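Local coordinates for protein minor fimbrium tip subunit Mfa3 (Porphyromonas gingivalis ATCC 33277, PDB 5NF4) that forms part of the tip of the minor fimbriae, cell-surface filaments that mediate biofilm formation and adhesion to host cells and to other oral bacteria, at residues Leu72-Phe77 and Phe102-Lys107; Ile203-Glu208 and Lys331-Lys336; Ile292-Gly297 and Arg324-Arg329. All coordinates share one frame; numbering follows the deposited sequence.

Contact 1 (Leu72-Phe77 and Phe102-Lys107); sequences LAMLVF and FTVKLK
Met74 reaches across from strand 72-77 to Phe102 on strand 99-106, and these two residues bury more surface than any others here. The sulfur stands beside the rim of the phenyl ring: Met74 SD lies 5.3 Å from the centroid of the Phe102 ring and 80° off its normal, an edge-on Met-aromatic contact. Beyond the sulfur, the methyl Met74 CE comes to 4.0 Å from Phe102 CE1, near the ring plane, and also meets Val104 CG2 at 4.3 Å. Methionine suits this place because its chain runs straight out from the strand, with CG anti to the backbone N (chi1 -177°), and then bends at chi3, so that one flexible end serves two partners. Leu72 adds a second touch at the same ring's edge, its CD2 lying 4.4 Å from Phe102 CE2.

No hydrogen bond joins the two strands. Their axes pass 10.6 Å apart at 21°, a spacing and angle consistent with the two layers of a beta sandwich, in which facing strands meet through alternate side chains: Leu72, Met74 and Val76 from one, Phe102, Val104 and Leu106 from the other. Strand 72-77 has its backbone partners in strands 84-91 and 109-117, whereas strand 99-106 pairs with strand 41-49. Phe102 also stacks on His88.

Farther along, the branched, apolar Val76 and Leu106 suit the interior between the layers and cross at about a right angle, where Val76 CG1 meets Leu106 CD1 at 4.2 Å.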
loop_
_atom_site.group_PDB
_atom_site.type_symbol
_atom_site.label_atom_id
_atom_site.label_comp_id
_atom_site.label_asym_id
_atom_site.label_seq_id
_atom_site.Cartn_x
_atom_site.Cartn_y
_atom_site.Cartn_z
ATOM N N LEU A 72 15.135 6.598 -2.094
ATOM C CA LEU A 72 14.302 7.418 -1.244
ATOM C C LEU A 72 14.559 8.894 -1.518
ATOM O O LEU A 72 15.679 9.361 -1.334
ATOM C CB LEU A 72 14.585 7.106 0.231
ATOM C CG LEU A 72 13.798 7.951 1.237
ATOM C CD1 LEU A 72 12.304 7.651 1.129
ATOM C CD2 LEU A 72 14.328 7.738 2.647
ATOM N N ALA A 73 13.528 9.605 -1.942
ATOM C CA ALA A 73 13.605 11.052 -2.114
ATOM C C ALA A 73 12.896 11.739 -0.973
ATOM O O ALA A 73 11.818 11.326 -0.553
ATOM C CB ALA A 73 13.000 11.486 -3.425
ATOM N N MET A 74 13.528 12.786 -0.449
ATOM C CA MET A 74 12.914 13.616 0.553
ATOM C C MET A 74 12.868 15.014 -0.034
ATOM O O MET A 74 13.904 15.493 -0.516
ATOM C CB MET A 74 13.721 13.630 1.866
ATOM C CG MET A 74 13.014 14.457 2.946
ATOM S SD MET A 74 14.027 14.745 4.417
ATOM C CE MET A 74 15.235 15.827 3.651
ATOM N N LEU A 75 11.705 15.644 0.016
ATOM C CA LEU A 75 11.550 17.029 -0.436
ATOM C C LEU A 75 10.817 17.802 0.665
ATOM O O LEU A 75 9.796 17.354 1.208
ATOM C CB LEU A 75 10.807 17.103 -1.772
ATOM C CG LEU A 75 11.475 16.408 -2.959
ATOM C CD1 LEU A 75 10.933 14.993 -3.084
ATOM C CD2 LEU A 75 11.281 17.199 -4.279
ATOM N N VAL A 76 11.363 18.974 0.992
ATOM C CA VAL A 76 10.918 19.761 2.136
ATOM C C VAL A 76 10.532 21.153 1.654
ATOM O O VAL A 76 11.262 21.778 0.858
ATOM C CB VAL A 76 12.023 19.868 3.219
ATOM C CG1 VAL A 76 11.390 20.438 4.496
ATOM C CG2 VAL A 76 12.684 18.509 3.464
ATOM N N PHE A 77 9.360 21.603 2.064
ATOM C CA PHE A 77 8.833 22.885 1.630
ATOM C C PHE A 77 8.386 23.753 2.783
ATOM O O PHE A 77 7.938 23.256 3.805
ATOM C CB PHE A 77 7.634 22.686 0.685
ATOM C CG PHE A 77 7.968 21.879 -0.525
ATOM C CD1 PHE A 77 7.939 20.487 -0.448
ATOM C CD2 PHE A 77 8.367 22.476 -1.709
ATOM C CE1 PHE A 77 8.301 19.717 -1.504
ATOM C CE2 PHE A 77 8.702 21.662 -2.818
ATOM C CZ PHE A 77 8.658 20.306 -2.702
ATOM N N PHE A 102 20.437 9.762 7.390
ATOM C CA PHE A 102 21.272 10.802 6.789
ATOM C C PHE A 102 21.028 12.160 7.446
ATOM O O PHE A 102 19.985 12.383 8.052
ATOM C CB PHE A 102 21.004 10.894 5.280
ATOM C CG PHE A 102 19.575 11.199 4.913
ATOM C CD1 PHE A 102 19.102 12.511 4.815
ATOM C CD2 PHE A 102 18.688 10.169 4.632
ATOM C CE1 PHE A 102 17.779 12.788 4.461
ATOM C CE2 PHE A 102 17.376 10.435 4.288
ATOM C CZ PHE A 102 16.912 11.745 4.184
ATOM N N THR A 103 21.984 13.060 7.283
ATOM C CA THR A 103 21.877 14.408 7.833
ATOM C C THR A 103 21.549 15.432 6.745
ATOM O O THR A 103 22.112 15.373 5.672
ATOM C CB THR A 103 23.168 14.753 8.511
ATOM O OG1 THR A 103 23.419 13.771 9.525
ATOM C CG2 THR A 103 23.087 16.138 9.140
ATOM N N VAL A 104 20.634 16.359 7.026
ATOM C CA VAL A 104 20.280 17.429 6.095
ATOM C C VAL A 104 20.421 18.788 6.812
ATOM O O VAL A 104 20.151 18.896 8.007
ATOM C CB VAL A 104 18.848 17.286 5.542
ATOM C CG1 VAL A 104 17.819 17.464 6.637
ATOM C CG2 VAL A 104 18.599 18.300 4.453
ATOM N N LYS A 105 20.855 19.801 6.074
ATOM C CA LYS A 105 20.951 21.179 6.594
ATOM C C LYS A 105 19.826 22.019 5.985
ATOM O O LYS A 105 19.563 21.917 4.793
ATOM C CB LYS A 105 22.306 21.768 6.251
ATOM C CG LYS A 105 22.503 23.214 6.665
ATOM C CD LYS A 105 23.890 23.676 6.218
ATOM C CE LYS A 105 23.934 25.162 5.934
ATOM N NZ LYS A 105 25.311 25.619 5.574
ATOM N N LEU A 106 19.127 22.812 6.785
ATOM C CA LEU A 106 18.077 23.678 6.250
ATOM C C LEU A 106 17.793 24.827 7.187
ATOM O O LEU A 106 18.260 24.838 8.299
ATOM C CB LEU A 106 16.770 22.907 5.967
ATOM C CG LEU A 106 15.905 22.485 7.155
ATOM C CD1 LEU A 106 14.485 22.110 6.732
ATOM C CD2 LEU A 106 16.578 21.337 7.929
ATOM N N LYS A 107 16.990 25.776 6.740
ATOM C CA LYS A 107 16.578 26.875 7.594
ATOM C C LYS A 107 15.388 26.462 8.450
ATOM O O LYS A 107 14.541 25.674 8.013
ATOM C CB LYS A 107 16.215 28.094 6.750
ATOM C CG LYS A 107 17.414 28.635 5.940
ATOM C CD LYS A 107 18.515 29.172 6.884
ATOM C CE LYS A 107 19.650 29.870 6.141
ATOM N NZ LYS A 107 20.662 30.423 7.108
#

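Contact 2 (Ile203-Glu208 and Lys331-Lys336); sequences IVEGVE and KTLPDK
Glu205 and Lys331 form a parallel beta bridge with their CA atoms 4.7 Å apart, and the backbone Thr332 N donates to Glu205 O over 2.9 Å in a nearly straight bond (177°). This is the last parallel pairing of strands 180-205 and 324-332, just where both chains leave the sheet. Gly206 takes the first step away: its phi of 81° is readily adopted by glycine, and with no side chain Gly206 CA can lie 3.5 Å from Thr332 O as a CA-H...O contact. Alongside, Thr332 CB lies 3.4 Å from Gly206 O.

Glu205 and Lys331 put their side chains on the same sheet face, where they cross obliquely. Their opposite charges probably attract, but no salt bridge closes: Glu205 OE1 stays 4.3 Å from Lys331 NZ and is nearer the lysine's methylenes, 3.6 Å from CD. Both chains are extended beyond CG and suit this exposed edge, where the carboxylate lies along the lysine methylenes. The other carboxylate oxygen, Glu205 OE2, touches Leu333 CD2. Packing is tight at the lysine stem, for Val204 CG2 is 3.4 Å from Lys331 CG, shorter than a normal carbon-carbon contact.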
loop_
_atom_site.group_PDB
_atom_site.type_symbol
_atom_site.label_atom_id
_atom_site.label_comp_id
_atom_site.label_asym_id
_atom_site.label_seq_id
_atom_site.Cartn_x
_atom_site.Cartn_y
_atom_site.Cartn_z
ATOM N N ILE A 203 -4.825 -22.105 2.606
ATOM C CA ILE A 203 -5.721 -23.259 2.542
ATOM C C ILE A 203 -5.382 -24.183 3.690
ATOM O O ILE A 203 -4.463 -25.011 3.620
ATOM C CB ILE A 203 -5.615 -24.006 1.181
ATOM C CG1 ILE A 203 -5.619 -23.012 0.018
ATOM C CG2 ILE A 203 -6.706 -25.055 1.056
ATOM C CD1 ILE A 203 -6.739 -21.998 0.018
ATOM N N VAL A 204 -6.147 -24.053 4.762
ATOM C CA VAL A 204 -5.905 -24.853 5.956
ATOM C C VAL A 204 -6.329 -26.328 5.788
ATOM O O VAL A 204 -5.812 -27.221 6.445
ATOM C CB VAL A 204 -6.624 -24.208 7.153
ATOM C CG1 VAL A 204 -6.129 -22.794 7.353
ATOM C CG2 VAL A 204 -8.099 -24.170 6.925
ATOM N N GLU A 205 -7.259 -26.564 4.872
ATOM C CA GLU A 205 -7.752 -27.892 4.619
ATOM C C GLU A 205 -8.285 -27.986 3.183
ATOM O O GLU A 205 -8.868 -27.024 2.682
ATOM C CB GLU A 205 -8.811 -28.214 5.681
ATOM C CG GLU A 205 -9.919 -29.122 5.336
ATOM C CD GLU A 205 -10.817 -29.359 6.551
ATOM O OE1 GLU A 205 -10.492 -28.841 7.656
ATOM O OE2 GLU A 205 -11.841 -30.047 6.396
ATOM N N GLY A 206 -8.048 -29.140 2.545
ATOM C CA GLY A 206 -8.577 -29.435 1.221
ATOM C C GLY A 206 -7.821 -28.835 0.043
ATOM O O GLY A 206 -8.395 -28.646 -1.037
ATOM N N VAL A 207 -6.537 -28.539 0.234
ATOM C CA VAL A 207 -5.728 -27.947 -0.824
ATOM C C VAL A 207 -5.610 -28.910 -2.032
ATOM O O VAL A 207 -5.330 -28.479 -3.152
ATOM C CB VAL A 207 -4.316 -27.548 -0.302
ATOM C CG1 VAL A 207 -3.441 -28.762 -0.040
ATOM C CG2 VAL A 207 -3.639 -26.591 -1.268
ATOM N N GLU A 208 -5.857 -30.193 -1.797
ATOM C CA GLU A 208 -5.887 -31.192 -2.877
ATOM C C GLU A 208 -6.957 -30.886 -3.943
ATOM O O GLU A 208 -6.908 -31.425 -5.057
ATOM C CB GLU A 208 -6.153 -32.582 -2.315
ATOM C CG GLU A 208 -5.048 -33.129 -1.440
ATOM C CD GLU A 208 -4.952 -32.422 -0.108
ATOM O OE1 GLU A 208 -5.982 -31.864 0.342
ATOM O OE2 GLU A 208 -3.840 -32.409 0.466
ATOM N N LYS A 331 -11.091 -23.397 4.036
ATOM C CA LYS A 331 -11.276 -24.853 4.004
ATOM C C LYS A 331 -12.033 -25.196 2.733
ATOM O O LYS A 331 -13.127 -24.686 2.514
ATOM C CB LYS A 331 -12.057 -25.365 5.219
ATOM C CG LYS A 331 -11.377 -25.155 6.555
ATOM C CD LYS A 331 -12.244 -25.670 7.698
ATOM C CE LYS A 331 -11.625 -25.384 9.070
ATOM N NZ LYS A 331 -12.437 -25.991 10.185
ATOM N N THR A 332 -11.444 -26.052 1.902
ATOM C CA THR A 332 -12.069 -26.502 0.660
ATOM C C THR A 332 -12.686 -27.874 0.859
ATOM O O THR A 332 -11.988 -28.884 0.957
ATOM C CB THR A 332 -11.062 -26.561 -0.484
ATOM O OG1 THR A 332 -10.273 -25.372 -0.470
ATOM C CG2 THR A 332 -11.770 -26.673 -1.809
ATOM N N LEU A 333 -14.006 -27.895 0.951
ATOM C CA LEU A 333 -14.731 -29.134 1.139
ATOM C C LEU A 333 -15.333 -29.510 -0.204
ATOM O O LEU A 333 -15.261 -28.721 -1.144
ATOM C CB LEU A 333 -15.780 -28.960 2.235
ATOM C CG LEU A 333 -15.202 -28.227 3.453
ATOM C CD1 LEU A 333 -16.266 -28.012 4.504
ATOM C CD2 LEU A 333 -14.014 -29.011 4.024
ATOM N N PRO A 334 -15.893 -30.728 -0.310
ATOM C CA PRO A 334 -16.351 -31.258 -1.597
ATOM C C PRO A 334 -17.299 -30.324 -2.331
ATOM O O PRO A 334 -17.101 -30.064 -3.518
ATOM C CB PRO A 334 -17.065 -32.556 -1.204
ATOM C CG PRO A 334 -16.390 -32.980 0.063
ATOM C CD PRO A 334 -16.101 -31.691 0.785
ATOM N N ASP A 335 -18.293 -29.811 -1.613
ATOM C CA ASP A 335 -19.352 -28.998 -2.207
ATOM C C ASP A 335 -19.370 -27.527 -1.774
ATOM O O ASP A 335 -20.227 -26.768 -2.220
ATOM C CB ASP A 335 -20.698 -29.615 -1.860
ATOM C CG ASP A 335 -20.934 -29.669 -0.359
ATOM O OD1 ASP A 335 -19.963 -29.945 0.389
ATOM O OD2 ASP A 335 -22.080 -29.424 0.075
ATOM N N LYS A 336 -18.448 -27.115 -0.905
ATOM C CA LYS A 336 -18.440 -25.743 -0.415
ATOM C C LYS A 336 -17.064 -25.308 0.073
ATOM O O LYS A 336 -16.132 -26.121 0.139
ATOM C CB LYS A 336 -19.440 -25.582 0.733
ATOM C CG LYS A 336 -19.157 -26.542 1.885
ATOM C CD LYS A 336 -19.934 -26.203 3.137
ATOM C CE LYS A 336 -19.361 -24.978 3.825
ATOM N NZ LYS A 336 -19.807 -24.902 5.243
#

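Contact 3 (Ile292-Gly297 and Arg324-Arg329); sequences IITHEG and RHYIYR
Thr294, Glu296 and Ile292 come from the loop after strand 287-291 to meet Tyr326, Arg324 and Tyr328, alternate residues of strand 324-332. This irregular loop covers one face of a beta sheet, the face on which the strand carries those three side chains; its direction is 109° from that of the strand, and it is joined to it mainly through side chains.

The hydrogen bonding centres on two hydroxyls. Tyr326 OH donates to Thr294 OG1 at 2.8 Å and accepts from Tyr321 N, while Thr294 OG1 also bonds to Thr319 O. Tyrosine suits the site because its long ring carries a hydroxyl from the strand up to the loop, with polar partners holding its buried end. Ile293 O lies in the ring plane, 3.2 Å from Tyr326 CE2 at the edge.

In the apolar packing Ile292 touches both tyrosines: CG2 meets Tyr326 CD2 at 3.9 Å and Tyr328 OH at 3.7 Å, and CG1 comes to 4.4 Å from Tyr328 CZ. Tyr328 OH lies against Ile292 CA but is bonded to Tyr304 OH.

The charged pair closes the more exposed end. Glu296 and Arg324 approach from opposite directions, and bends at chi2 and chi3 of the arginine bring its guanidinium to the carboxylate, the two planes only 8° apart. One strong bond makes the salt bridge: Arg324 NH2 meets the syn lone pair of Glu296 OE2 at 2.6 Å, with an N-H...O angle of 158°.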
loop_
_atom_site.group_PDB
_atom_site.type_symbol
_atom_site.label_atom_id
_atom_site.label_comp_id
_atom_site.label_asym_id
_atom_site.label_seq_id
_atom_site.Cartn_x
_atom_site.Cartn_y
_atom_site.Cartn_z
ATOM N N ILE A 292 -13.398 -9.090 -1.146
ATOM C CA ILE A 292 -12.440 -8.611 -0.157
ATOM C C ILE A 292 -13.027 -7.371 0.516
ATOM O O ILE A 292 -13.568 -6.504 -0.166
ATOM C CB ILE A 292 -11.099 -8.320 -0.845
ATOM C CG1 ILE A 292 -10.512 -9.623 -1.398
ATOM C CG2 ILE A 292 -10.122 -7.661 0.119
ATOM C CD1 ILE A 292 -9.418 -9.391 -2.416
ATOM N N ILE A 293 -12.999 -7.337 1.846
ATOM C CA ILE A 293 -13.548 -6.219 2.614
ATOM C C ILE A 293 -12.545 -5.736 3.635
ATOM O O ILE A 293 -11.581 -6.439 3.939
ATOM C CB ILE A 293 -14.834 -6.603 3.343
ATOM C CG1 ILE A 293 -14.547 -7.549 4.535
ATOM C CG2 ILE A 293 -15.773 -7.290 2.389
ATOM C CD1 ILE A 293 -15.793 -8.053 5.246
ATOM N N THR A 294 -12.793 -4.536 4.156
ATOM C CA THR A 294 -12.099 -4.031 5.325
ATOM C C THR A 294 -13.086 -3.991 6.468
ATOM O O THR A 294 -14.020 -3.183 6.474
ATOM C CB THR A 294 -11.510 -2.616 5.080
ATOM O OG1 THR A 294 -10.530 -2.689 4.034
ATOM C CG2 THR A 294 -10.887 -2.094 6.329
ATOM N N HIS A 295 -12.874 -4.861 7.448
ATOM C CA HIS A 295 -13.745 -4.933 8.610
ATOM C C HIS A 295 -12.984 -5.309 9.853
ATOM O O HIS A 295 -12.346 -6.357 9.891
ATOM C CB HIS A 295 -14.857 -5.960 8.359
ATOM C CG HIS A 295 -15.879 -5.994 9.443
ATOM N ND1 HIS A 295 -16.859 -5.034 9.570
ATOM C CD2 HIS A 295 -16.061 -6.860 10.466
ATOM C CE1 HIS A 295 -17.600 -5.309 10.629
ATOM N NE2 HIS A 295 -17.140 -6.414 11.185
ATOM N N GLU A 296 -13.015 -4.415 10.845
ATOM C CA GLU A 296 -12.430 -4.636 12.161
ATOM C C GLU A 296 -13.459 -5.275 13.074
ATOM O O GLU A 296 -14.640 -4.928 13.040
ATOM C CB GLU A 296 -11.964 -3.315 12.796
ATOM C CG GLU A 296 -11.150 -2.409 11.891
ATOM C CD GLU A 296 -9.743 -2.920 11.651
ATOM O OE1 GLU A 296 -9.286 -3.797 12.418
ATOM O OE2 GLU A 296 -9.097 -2.437 10.692
ATOM N N GLY A 297 -13.006 -6.191 13.913
ATOM C CA GLY A 297 -13.874 -6.737 14.937
ATOM C C GLY A 297 -14.768 -7.822 14.399
ATOM O O GLY A 297 -14.567 -8.312 13.296
ATOM N N ARG A 324 -2.067 -2.477 4.271
ATOM C CA ARG A 324 -2.756 -3.381 5.175
ATOM C C ARG A 324 -2.612 -4.805 4.636
ATOM O O ARG A 324 -2.334 -5.019 3.450
ATOM C CB ARG A 324 -4.233 -3.014 5.318
ATOM C CG ARG A 324 -4.468 -1.592 5.872
ATOM C CD ARG A 324 -4.030 -1.420 7.320
ATOM N NE ARG A 324 -4.838 -2.156 8.299
ATOM C CZ ARG A 324 -6.100 -1.869 8.624
ATOM N NH1 ARG A 324 -6.754 -0.869 8.033
ATOM N NH2 ARG A 324 -6.722 -2.604 9.538
ATOM N N HIS A 325 -2.818 -5.753 5.528
ATOM C CA HIS A 325 -2.616 -7.177 5.242
ATOM C C HIS A 325 -3.948 -7.909 5.418
ATOM O O HIS A 325 -4.483 -7.976 6.534
ATOM C CB HIS A 325 -1.525 -7.662 6.197
ATOM C CG HIS A 325 -1.030 -9.062 5.974
ATOM N ND1 HIS A 325 -0.133 -9.657 6.841
ATOM C CD2 HIS A 325 -1.294 -9.984 5.015
ATOM C CE1 HIS A 325 0.135 -10.882 6.424
ATOM N NE2 HIS A 325 -0.555 -11.106 5.319
ATOM N N TYR A 326 -4.467 -8.450 4.310
ATOM C CA TYR A 326 -5.747 -9.138 4.237
ATOM C C TYR A 326 -5.475 -10.637 4.234
ATOM O O TYR A 326 -4.879 -11.174 3.291
ATOM C CB TYR A 326 -6.526 -8.704 2.983
ATOM C CG TYR A 326 -6.920 -7.240 3.021
ATOM C CD1 TYR A 326 -5.990 -6.252 2.719
ATOM C CD2 TYR A 326 -8.192 -6.847 3.413
ATOM C CE1 TYR A 326 -6.318 -4.886 2.807
ATOM C CE2 TYR A 326 -8.546 -5.478 3.486
ATOM C CZ TYR A 326 -7.590 -4.509 3.184
ATOM O OH TYR A 326 -7.889 -3.148 3.295
ATOM N N ILE A 327 -5.886 -11.293 5.316
ATOM C CA ILE A 327 -5.530 -12.688 5.560
ATOM C C ILE A 327 -6.775 -13.565 5.559
ATOM O O ILE A 327 -7.712 -13.348 6.330
ATOM C CB ILE A 327 -4.770 -12.836 6.902
ATOM C CG1 ILE A 327 -3.528 -11.938 6.901
ATOM C CG2 ILE A 327 -4.356 -14.296 7.143
ATOM C CD1 ILE A 327 -2.926 -11.718 8.278
ATOM N N TYR A 328 -6.773 -14.562 4.676
ATOM C CA TYR A 328 -7.860 -15.525 4.576
ATOM C C TYR A 328 -7.379 -16.918 4.918
ATOM O O TYR A 328 -6.273 -17.342 4.544
ATOM C CB TYR A 328 -8.469 -15.495 3.157
ATOM C CG TYR A 328 -9.137 -14.176 2.908
ATOM C CD1 TYR A 328 -8.403 -13.082 2.475
ATOM C CD2 TYR A 328 -10.494 -13.997 3.170
ATOM C CE1 TYR A 328 -9.003 -11.859 2.273
ATOM C CE2 TYR A 328 -11.102 -12.764 2.979
ATOM C CZ TYR A 328 -10.354 -11.709 2.520
ATOM O OH TYR A 328 -10.951 -10.485 2.354
ATOM N N ARG A 329 -8.212 -17.610 5.689
ATOM C CA ARG A 329 -7.988 -18.998 6.040
ATOM C C ARG A 329 -9.177 -19.739 5.461
ATOM O O ARG A 329 -10.322 -19.495 5.847
ATOM C CB ARG A 329 -7.856 -19.166 7.567
ATOM C CG ARG A 329 -6.749 -18.261 8.104
ATOM C CD ARG A 329 -6.690 -18.185 9.597
ATOM N NE ARG A 329 -7.818 -17.504 10.235
ATOM C CZ ARG A 329 -8.056 -16.195 10.202
ATOM N NH1 ARG A 329 -7.288 -15.369 9.497
ATOM N NH2 ARG A 329 -9.104 -15.716 10.858
#

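In the fold
Contact 1 lies on one side of the chain's centre and contacts 2 and 3 on the other, in keeping with the elongated shape of this tip subunit. The centres of contacts 1 and 2 are about 52 Å apart, of 1 and 3 about 36 Å, and of 2 and 3 about 20 Å. Contact 1 is completed first along the chain; contact 3 then falls wholly within the sequence that separates the two halves of contact 2. These two share strand 324-332, paired in parallel with strand 180-205, and they touch where Val204 CG1 packs on Arg329 CB at 4.0 Å. One strand thus carries a loop across its face and, farther on, the end of a parallel pairing.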